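Local coordinates for protein molybdopterin adenylyltransferase (PDB 4XCW) that probably transfers an adenylyl group from ATP to molybdopterin, a step in making the molybdenum cofactor, at residues Leu25-Leu38 and Gly136-Phe149. Numbering follows the deposited sequence.
Sequences LSGKAIQEVLSEYL and GKPKSIRECLEAVF
Val33 and Leu145 meet at the apolar centre, where helices 25-37 and 138-148 lie side by side on one face of the central sheet. The pair belongs to the alpha/beta fold of the molybdopterin-binding (MogA-like) domain. The helices run in the same general direction; their axes approach to 9.1 Å and cross at -31°. Val33 CG1 lies 3.7 Å from Leu145 CD1. Val33 places CG1 anti to its amide nitrogen (chi1 173°), and its two methyls divide the work: CG1 goes to the leucine, CG2 to the aliphatic part of Arg142. On the sheet side, Ile30 and Ile141 cross at about a right angle, with Ile30 CG1 3.8 Å from Ile141 CG2. Both isoleucines also touch strand 71-75, at Val73 and Thr75 respectively, so the pair joins both helices to the sheet.

At the C-terminal end, the Phe149 ring sits among three side chains. Tyr37 CB and CD2 lie over one face, CB 4.2 Å from the ring centroid in a CH-pi contact. The two rings themselves meet obliquely. Leu38 CD2 meets the Phe149 edge in plane, and Leu34 CD2 approaches obliquely. Tyr37 OH ends beside CA and CB of Glu146. At the N-terminal end, Ala29 CB packs on Pro138 CB at 3.8 Å.

The polar edge is exposed. There the Arg142 chain runs extended past Val33 and leaves Ala29 CB loosely over one face of its guanidinium. Glu32, also extended beyond CG, reaches the guanidinium edge in a salt bridge. Its carboxylate is turned 48° from the guanidinium plane, and Glu32 OE1 stands 2.6 Å from Arg142 NH2.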
ATOM      1  N   LEU B  25     -24.695  -3.253 -17.263  1.00 54.82           N
ATOM      2  CA  LEU B  25     -23.795  -4.354 -17.616  1.00 46.60           C
ATOM      3  C   LEU B  25     -22.870  -4.783 -16.477  1.00 42.96           C
ATOM      4  O   LEU B  25     -22.715  -5.977 -16.211  1.00 42.03           O
ATOM      5  CB  LEU B  25     -22.946  -3.986 -18.835  1.00 47.88           C
ATOM      6  CG  LEU B  25     -23.599  -4.114 -20.213  1.00 56.23           C
ATOM      7  CD1 LEU B  25     -22.540  -4.057 -21.310  1.00 58.93           C
ATOM      8  CD2 LEU B  25     -24.427  -5.390 -20.310  1.00 50.54           C
ATOM      9  N   SER B  26     -22.251  -3.811 -15.817  1.00 38.63           N
ATOM     10  CA  SER B  26     -21.316  -4.102 -14.737  1.00 37.24           C
ATOM     11  C   SER B  26     -22.028  -4.748 -13.557  1.00 39.53           C
ATOM     12  O   SER B  26     -21.552  -5.736 -13.003  1.00 35.13           O
ATOM     13  CB  SER B  26     -20.597  -2.828 -14.298  1.00 39.90           C
ATOM     14  OG  SER B  26     -19.833  -2.306 -15.372  1.00 42.81           O
ATOM     15  N   GLY B  27     -23.182  -4.195 -13.194  1.00 42.67           N
ATOM     16  CA  GLY B  27     -23.988  -4.741 -12.119  1.00 39.43           C
ATOM     17  C   GLY B  27     -24.463  -6.148 -12.420  1.00 37.64           C
ATOM     18  O   GLY B  27     -24.482  -7.006 -11.539  1.00 38.74           O
ATOM     19  N   LYS B  28     -24.845  -6.388 -13.671  1.00 41.90           N
ATOM     20  CA  LYS B  28     -25.298  -7.712 -14.084  1.00 46.40           C
ATOM     21  C   LYS B  28     -24.170  -8.732 -13.987  1.00 45.79           C
ATOM     22  O   LYS B  28     -24.395  -9.881 -13.606  1.00 45.06           O
ATOM     23  CB  LYS B  28     -25.853  -7.682 -15.513  1.00 50.11           C
ATOM     24  CG  LYS B  28     -27.168  -6.933 -15.676  1.00 57.70           C
ATOM     25  CD  LYS B  28     -27.690  -7.044 -17.109  1.00 65.45           C
ATOM     26  CE  LYS B  28     -28.827  -6.064 -17.387  1.00 74.30           C
ATOM     27  NZ  LYS B  28     -29.977  -6.222 -16.452  1.00 76.94           N
ATOM     28  N   ALA B  29     -22.958  -8.310 -14.331  1.00 44.60           N
ATOM     29  CA  ALA B  29     -21.803  -9.193 -14.260  1.00 43.13           C
ATOM     30  C   ALA B  29     -21.492  -9.546 -12.812  1.00 40.19           C
ATOM     31  O   ALA B  29     -21.116 -10.676 -12.506  1.00 39.95           O
ATOM     32  CB  ALA B  29     -20.596  -8.549 -14.923  1.00 42.92           C
ATOM     33  N   ILE B  30     -21.654  -8.569 -11.925  1.00 38.28           N
ATOM     34  CA  ILE B  30     -21.428  -8.780 -10.502  1.00 34.65           C
ATOM     35  C   ILE B  30     -22.397  -9.812  -9.930  1.00 33.47           C
ATOM     36  O   ILE B  30     -21.980 -10.739  -9.238  1.00 31.50           O
ATOM     37  CB  ILE B  30     -21.548  -7.454  -9.714  1.00 31.56           C
ATOM     38  CG1 ILE B  30     -20.357  -6.546 -10.034  1.00 30.14           C
ATOM     39  CG2 ILE B  30     -21.605  -7.719  -8.230  1.00 28.52           C
ATOM     40  CD1 ILE B  30     -20.413  -5.190  -9.373  1.00 31.58           C
ATOM     41  N   GLN B  31     -23.683  -9.662 -10.231  1.00 34.50           N
ATOM     42  CA  GLN B  31     -24.689 -10.595  -9.729  1.00 37.72           C
ATOM     43  C   GLN B  31     -24.521 -11.995 -10.306  1.00 37.74           C
ATOM     44  O   GLN B  31     -24.698 -12.981  -9.594  1.00 36.91           O
ATOM     45  CB  GLN B  31     -26.102 -10.077 -10.018  1.00 38.30           C
ATOM     46  CG  GLN B  31     -26.414  -8.784  -9.289  1.00 41.76           C
ATOM     47  CD  GLN B  31     -27.898  -8.534  -9.150  1.00 46.76           C
ATOM     48  OE1 GLN B  31     -28.716  -9.436  -9.340  1.00 48.32           O
ATOM     49  NE2 GLN B  31     -28.255  -7.302  -8.807  1.00 48.46           N
ATOM     50  N   GLU B  32     -24.175 -12.081 -11.586  1.00 33.50           N
ATOM     51  CA  GLU B  32     -23.940 -13.374 -12.225  1.00 40.06           C
ATOM     52  C   GLU B  32     -22.821 -14.144 -11.530  1.00 36.11           C
ATOM     53  O   GLU B  32     -22.979 -15.314 -11.195  1.00 39.05           O
ATOM     54  CB  GLU B  32     -23.592 -13.201 -13.705  1.00 44.93           C
ATOM     55  CG  GLU B  32     -24.777 -12.923 -14.610  1.00 55.74           C
ATOM     56  CD  GLU B  32     -24.377 -12.850 -16.071  1.00 65.98           C
ATOM     57  OE1 GLU B  32     -23.169 -12.992 -16.364  1.00 68.57           O
ATOM     58  OE2 GLU B  32     -25.269 -12.656 -16.925  1.00 69.00           O
ATOM     59  N   VAL B  33     -21.693 -13.478 -11.322  1.00 35.54           N
ATOM     60  CA  VAL B  33     -20.528 -14.114 -10.717  1.00 34.64           C
ATOM     61  C   VAL B  33     -20.779 -14.555  -9.280  1.00 36.68           C
ATOM     62  O   VAL B  33     -20.481 -15.690  -8.903  1.00 36.57           O
ATOM     63  CB  VAL B  33     -19.307 -13.176 -10.737  1.00 33.30           C
ATOM     64  CG1 VAL B  33     -18.161 -13.780  -9.945  1.00 35.25           C
ATOM     65  CG2 VAL B  33     -18.876 -12.905 -12.166  1.00 37.51           C
ATOM     66  N   LEU B  34     -21.324 -13.653  -8.474  1.00 32.00           N
ATOM     67  CA  LEU B  34     -21.566 -13.973  -7.077  1.00 34.47           C
ATOM     68  C   LEU B  34     -22.621 -15.070  -6.946  1.00 39.53           C
ATOM     69  O   LEU B  34     -22.555 -15.896  -6.032  1.00 39.41           O
ATOM     70  CB  LEU B  34     -21.967 -12.713  -6.309  1.00 29.32           C
ATOM     71  CG  LEU B  34     -20.791 -11.743  -6.158  1.00 30.14           C
ATOM     72  CD1 LEU B  34     -21.221 -10.437  -5.512  1.00 32.55           C
ATOM     73  CD2 LEU B  34     -19.649 -12.388  -5.367  1.00 29.01           C
ATOM     74  N   SER B  35     -23.574 -15.097  -7.876  1.00 38.87           N
ATOM     75  CA  SER B  35     -24.605 -16.135  -7.874  1.00 42.49           C
ATOM     76  C   SER B  35     -24.022 -17.518  -8.145  1.00 42.34           C
ATOM     77  O   SER B  35     -24.532 -18.517  -7.646  1.00 40.33           O
ATOM     78  CB  SER B  35     -25.690 -15.827  -8.908  1.00 45.87           C
ATOM     79  OG  SER B  35     -26.468 -14.711  -8.513  1.00 47.55           O
ATOM     80  N   GLU B  36     -22.961 -17.572  -8.942  1.00 43.22           N
ATOM     81  CA  GLU B  36     -22.309 -18.837  -9.268  1.00 43.45           C
ATOM     82  C   GLU B  36     -21.352 -19.287  -8.165  1.00 40.19           C
ATOM     83  O   GLU B  36     -21.080 -20.479  -8.016  1.00 41.68           O
ATOM     84  CB  GLU B  36     -21.552 -18.722 -10.592  1.00 48.88           C
ATOM     85  CG  GLU B  36     -22.437 -18.471 -11.804  1.00 59.55           C
ATOM     86  CD  GLU B  36     -21.633 -18.159 -13.052  1.00 68.32           C
ATOM     87  OE1 GLU B  36     -20.387 -18.109 -12.956  1.00 68.96           O
ATOM     88  OE2 GLU B  36     -22.243 -17.965 -14.128  1.00 72.98           O
ATOM     89  N   TYR B  37     -20.848 -18.325  -7.398  1.00 36.36           N
ATOM     90  CA  TYR B  37     -19.853 -18.592  -6.361  1.00 34.87           C
ATOM     91  C   TYR B  37     -20.457 -19.076  -5.047  1.00 37.19           C
ATOM     92  O   TYR B  37     -19.800 -19.784  -4.281  1.00 38.44           O
ATOM     93  CB  TYR B  37     -19.023 -17.336  -6.087  1.00 30.70           C
ATOM     94  CG  TYR B  37     -17.960 -17.037  -7.121  1.00 28.41           C
ATOM     95  CD1 TYR B  37     -17.846 -17.794  -8.285  1.00 33.59           C
ATOM     96  CD2 TYR B  37     -17.062 -15.991  -6.928  1.00 30.02           C
ATOM     97  CE1 TYR B  37     -16.868 -17.510  -9.226  1.00 37.31           C
ATOM     98  CE2 TYR B  37     -16.085 -15.704  -7.859  1.00 34.06           C
ATOM     99  CZ  TYR B  37     -15.990 -16.459  -9.004  1.00 36.94           C
ATOM    100  OH  TYR B  37     -15.007 -16.160  -9.926  1.00 38.42           O
ATOM    101  N   LEU B  38     -21.699 -18.682  -4.782  1.00 36.62           N
ATOM    102  CA  LEU B  38     -22.347 -18.979  -3.506  1.00 37.64           C
ATOM    103  C   LEU B  38     -23.534 -19.926  -3.642  1.00 39.33           C
ATOM    104  O   LEU B  38     -24.300 -19.851  -4.603  1.00 42.13           O
ATOM    105  CB  LEU B  38     -22.809 -17.683  -2.838  1.00 32.81           C
ATOM    106  CG  LEU B  38     -21.695 -16.749  -2.371  1.00 33.36           C
ATOM    107  CD1 LEU B  38     -22.258 -15.396  -1.985  1.00 31.40           C
ATOM    108  CD2 LEU B  38     -20.963 -17.379  -1.198  1.00 31.55           C
ATOM    109  N   GLY B 136     -14.745  -1.560 -13.580  1.00 32.18           N
ATOM    110  CA  GLY B 136     -15.921  -1.104 -14.298  1.00 42.01           C
ATOM    111  C   GLY B 136     -16.412  -2.040 -15.392  1.00 46.84           C
ATOM    112  O   GLY B 136     -17.606  -2.084 -15.688  1.00 53.35           O
ATOM    113  N   LYS B 137     -15.500  -2.793 -15.997  1.00 44.33           N
ATOM    114  CA  LYS B 137     -15.855  -3.626 -17.144  1.00 48.33           C
ATOM    115  C   LYS B 137     -16.123  -5.066 -16.718  1.00 43.69           C
ATOM    116  O   LYS B 137     -15.400  -5.610 -15.882  1.00 35.24           O
ATOM    117  CB  LYS B 137     -14.747  -3.569 -18.199  1.00 53.69           C
ATOM    118  CG  LYS B 137     -14.685  -2.231 -18.924  1.00 62.82           C
ATOM    119  CD  LYS B 137     -13.280  -1.873 -19.390  1.00 67.39           C
ATOM    120  CE  LYS B 137     -12.815  -2.767 -20.521  1.00 71.23           C
ATOM    121  NZ  LYS B 137     -11.572  -2.235 -21.147  1.00 74.05           N
ATOM    122  N   PRO B 138     -17.180  -5.680 -17.278  1.00 43.09           N
ATOM    123  CA  PRO B 138     -17.583  -7.046 -16.918  1.00 38.79           C
ATOM    124  C   PRO B 138     -16.425  -8.046 -16.903  1.00 34.20           C
ATOM    125  O   PRO B 138     -16.314  -8.796 -15.939  1.00 33.20           O
ATOM    126  CB  PRO B 138     -18.598  -7.396 -18.003  1.00 43.31           C
ATOM    127  CG  PRO B 138     -19.243  -6.084 -18.309  1.00 50.07           C
ATOM    128  CD  PRO B 138     -18.139  -5.054 -18.205  1.00 48.90           C
ATOM    129  N   LYS B 139     -15.582  -8.043 -17.935  1.00 37.21           N
ATOM    130  CA  LYS B 139     -14.444  -8.959 -17.990  1.00 39.56           C
ATOM    131  C   LYS B 139     -13.478  -8.698 -16.839  1.00 39.27           C
ATOM    132  O   LYS B 139     -13.010  -9.638 -16.188  1.00 38.61           O
ATOM    133  CB  LYS B 139     -13.714  -8.836 -19.331  1.00 44.14           C
ATOM    134  CG  LYS B 139     -12.507  -9.759 -19.475  1.00 46.56           C
ATOM    135  CD  LYS B 139     -11.970  -9.755 -20.902  1.00 56.82           C
ATOM    136  CE  LYS B 139     -10.733 -10.630 -21.040  1.00 59.79           C
ATOM    137  NZ  LYS B 139      -9.574 -10.097 -20.272  1.00 57.53           N
ATOM    138  N   SER B 140     -13.192  -7.424 -16.580  1.00 37.78           N
ATOM    139  CA  SER B 140     -12.332  -7.042 -15.457  1.00 33.30           C
ATOM    140  C   SER B 140     -12.943  -7.420 -14.108  1.00 34.81           C
ATOM    141  O   SER B 140     -12.237  -7.848 -13.183  1.00 29.73           O
ATOM    142  CB  SER B 140     -12.049  -5.538 -15.488  1.00 34.86           C
ATOM    143  OG  SER B 140     -11.422  -5.164 -16.703  1.00 47.01           O
ATOM    144  N   ILE B 141     -14.255  -7.242 -13.986  1.00 31.59           N
ATOM    145  CA  ILE B 141     -14.957  -7.609 -12.764  1.00 30.31           C
ATOM    146  C   ILE B 141     -14.811  -9.105 -12.482  1.00 29.56           C
ATOM    147  O   ILE B 141     -14.530  -9.504 -11.352  1.00 31.68           O
ATOM    148  CB  ILE B 141     -16.450  -7.224 -12.841  1.00 30.26           C
ATOM    149  CG1 ILE B 141     -16.603  -5.706 -12.697  1.00 31.77           C
ATOM    150  CG2 ILE B 141     -17.252  -7.950 -11.753  1.00 27.93           C
ATOM    151  CD1 ILE B 141     -17.965  -5.164 -13.116  1.00 32.00           C
ATOM    152  N   ARG B 142     -14.962  -9.929 -13.517  1.00 33.30           N
ATOM    153  CA  ARG B 142     -14.862 -11.376 -13.334  1.00 31.64           C
ATOM    154  C   ARG B 142     -13.477 -11.791 -12.856  1.00 32.41           C
ATOM    155  O   ARG B 142     -13.349 -12.558 -11.900  1.00 34.15           O
ATOM    156  CB  ARG B 142     -15.209 -12.112 -14.626  1.00 35.27           C
ATOM    157  CG  ARG B 142     -16.691 -12.110 -14.930  1.00 44.57           C
ATOM    158  CD  ARG B 142     -17.038 -13.071 -16.051  1.00 54.30           C
ATOM    159  NE  ARG B 142     -18.479 -13.272 -16.133  1.00 63.22           N
ATOM    160  CZ  ARG B 142     -19.295 -12.529 -16.873  1.00 71.06           C
ATOM    161  NH1 ARG B 142     -18.806 -11.539 -17.608  1.00 73.33           N
ATOM    162  NH2 ARG B 142     -20.597 -12.781 -16.882  1.00 74.48           N
ATOM    163  N   GLU B 143     -12.445 -11.275 -13.519  1.00 33.51           N
ATOM    164  CA  GLU B 143     -11.067 -11.585 -13.153  1.00 31.83           C
ATOM    165  C   GLU B 143     -10.756 -11.122 -11.738  1.00 31.46           C
ATOM    166  O   GLU B 143     -10.071 -11.813 -10.986  1.00 34.28           O
ATOM    167  CB  GLU B 143     -10.098 -10.948 -14.148  1.00 32.27           C
ATOM    168  CG  GLU B 143     -10.200 -11.544 -15.542  1.00 39.55           C
ATOM    169  CD  GLU B 143      -9.674 -10.622 -16.619  1.00 43.76           C
ATOM    170  OE1 GLU B 143      -9.679  -9.390 -16.414  1.00 46.72           O
ATOM    171  OE2 GLU B 143      -9.258 -11.129 -17.676  1.00 48.28           O
ATOM    172  N   CYS B 144     -11.268  -9.951 -11.378  1.00 31.26           N
ATOM    173  CA  CYS B 144     -11.059  -9.402 -10.048  1.00 26.00           C
ATOM    174  C   CYS B 144     -11.712 -10.264  -8.968  1.00 28.46           C
ATOM    175  O   CYS B 144     -11.070 -10.623  -7.980  1.00 28.95           O
ATOM    176  CB  CYS B 144     -11.594  -7.973  -9.988  1.00 26.28           C
ATOM    177  SG  CYS B 144     -11.386  -7.162  -8.399  1.00 29.75           S
ATOM    178  N   LEU B 145     -12.980 -10.613  -9.167  1.00 27.00           N
ATOM    179  CA  LEU B 145     -13.705 -11.417  -8.186  1.00 27.93           C
ATOM    180  C   LEU B 145     -13.092 -12.812  -8.066  1.00 28.87           C
ATOM    181  O   LEU B 145     -13.002 -13.365  -6.972  1.00 29.79           O
ATOM    182  CB  LEU B 145     -15.188 -11.511  -8.559  1.00 26.09           C
ATOM    183  CG  LEU B 145     -16.023 -10.283  -8.193  1.00 30.23           C
ATOM    184  CD1 LEU B 145     -17.410 -10.358  -8.806  1.00 30.44           C
ATOM    185  CD2 LEU B 145     -16.103 -10.128  -6.677  1.00 29.62           C
ATOM    186  N   GLU B 146     -12.659 -13.378  -9.189  1.00 31.16           N
ATOM    187  CA  GLU B 146     -12.019 -14.689  -9.157  1.00 29.37           C
ATOM    188  C   GLU B 146     -10.773 -14.653  -8.272  1.00 30.59           C
ATOM    189  O   GLU B 146     -10.477 -15.608  -7.551  1.00 30.73           O
ATOM    190  CB  GLU B 146     -11.660 -15.155 -10.572  1.00 34.94           C
ATOM    191  CG  GLU B 146     -11.032 -16.541 -10.616  1.00 42.95           C
ATOM    192  CD  GLU B 146     -10.888 -17.075 -12.027  1.00 55.68           C
ATOM    193  OE1 GLU B 146     -11.425 -16.447 -12.963  1.00 59.34           O
ATOM    194  OE2 GLU B 146     -10.231 -18.124 -12.201  1.00 60.95           O
ATOM    195  N   ALA B 147     -10.068 -13.529  -8.306  1.00 28.18           N
ATOM    196  CA  ALA B 147      -8.835 -13.380  -7.552  1.00 29.46           C
ATOM    197  C   ALA B 147      -9.074 -13.163  -6.062  1.00 30.04           C
ATOM    198  O   ALA B 147      -8.354 -13.725  -5.237  1.00 29.90           O
ATOM    199  CB  ALA B 147      -8.020 -12.229  -8.109  1.00 28.39           C
ATOM    200  N   VAL B 148     -10.066 -12.344  -5.716  1.00 23.68           N
ATOM    201  CA  VAL B 148     -10.229 -11.938  -4.318  1.00 22.82           C
ATOM    202  C   VAL B 148     -11.252 -12.757  -3.543  1.00 25.24           C
ATOM    203  O   VAL B 148     -11.173 -12.831  -2.318  1.00 26.89           O
ATOM    204  CB  VAL B 148     -10.627 -10.444  -4.184  1.00 30.90           C
ATOM    205  CG1 VAL B 148      -9.590  -9.551  -4.851  1.00 31.20           C
ATOM    206  CG2 VAL B 148     -12.019 -10.189  -4.743  1.00 29.00           C
ATOM    207  N   PHE B 149     -12.203 -13.375  -4.235  1.00 23.89           N
ATOM    208  CA  PHE B 149     -13.255 -14.097  -3.523  1.00 25.91           C
ATOM    209  C   PHE B 149     -12.775 -15.228  -2.590  1.00 26.11           C
ATOM    210  O   PHE B 149     -13.397 -15.446  -1.549  1.00 27.19           O
ATOM    211  CB  PHE B 149     -14.284 -14.682  -4.489  1.00 26.44           C
ATOM    212  CG  PHE B 149     -15.497 -15.230  -3.791  1.00 30.39           C
ATOM    213  CD1 PHE B 149     -16.511 -14.384  -3.381  1.00 32.23           C
ATOM    214  CD2 PHE B 149     -15.605 -16.582  -3.514  1.00 33.07           C
ATOM    215  CE1 PHE B 149     -17.622 -14.879  -2.722  1.00 32.60           C
ATOM    216  CE2 PHE B 149     -16.713 -17.082  -2.854  1.00 35.24           C
ATOM    217  CZ  PHE B 149     -17.722 -16.226  -2.462  1.00 30.12           C
TER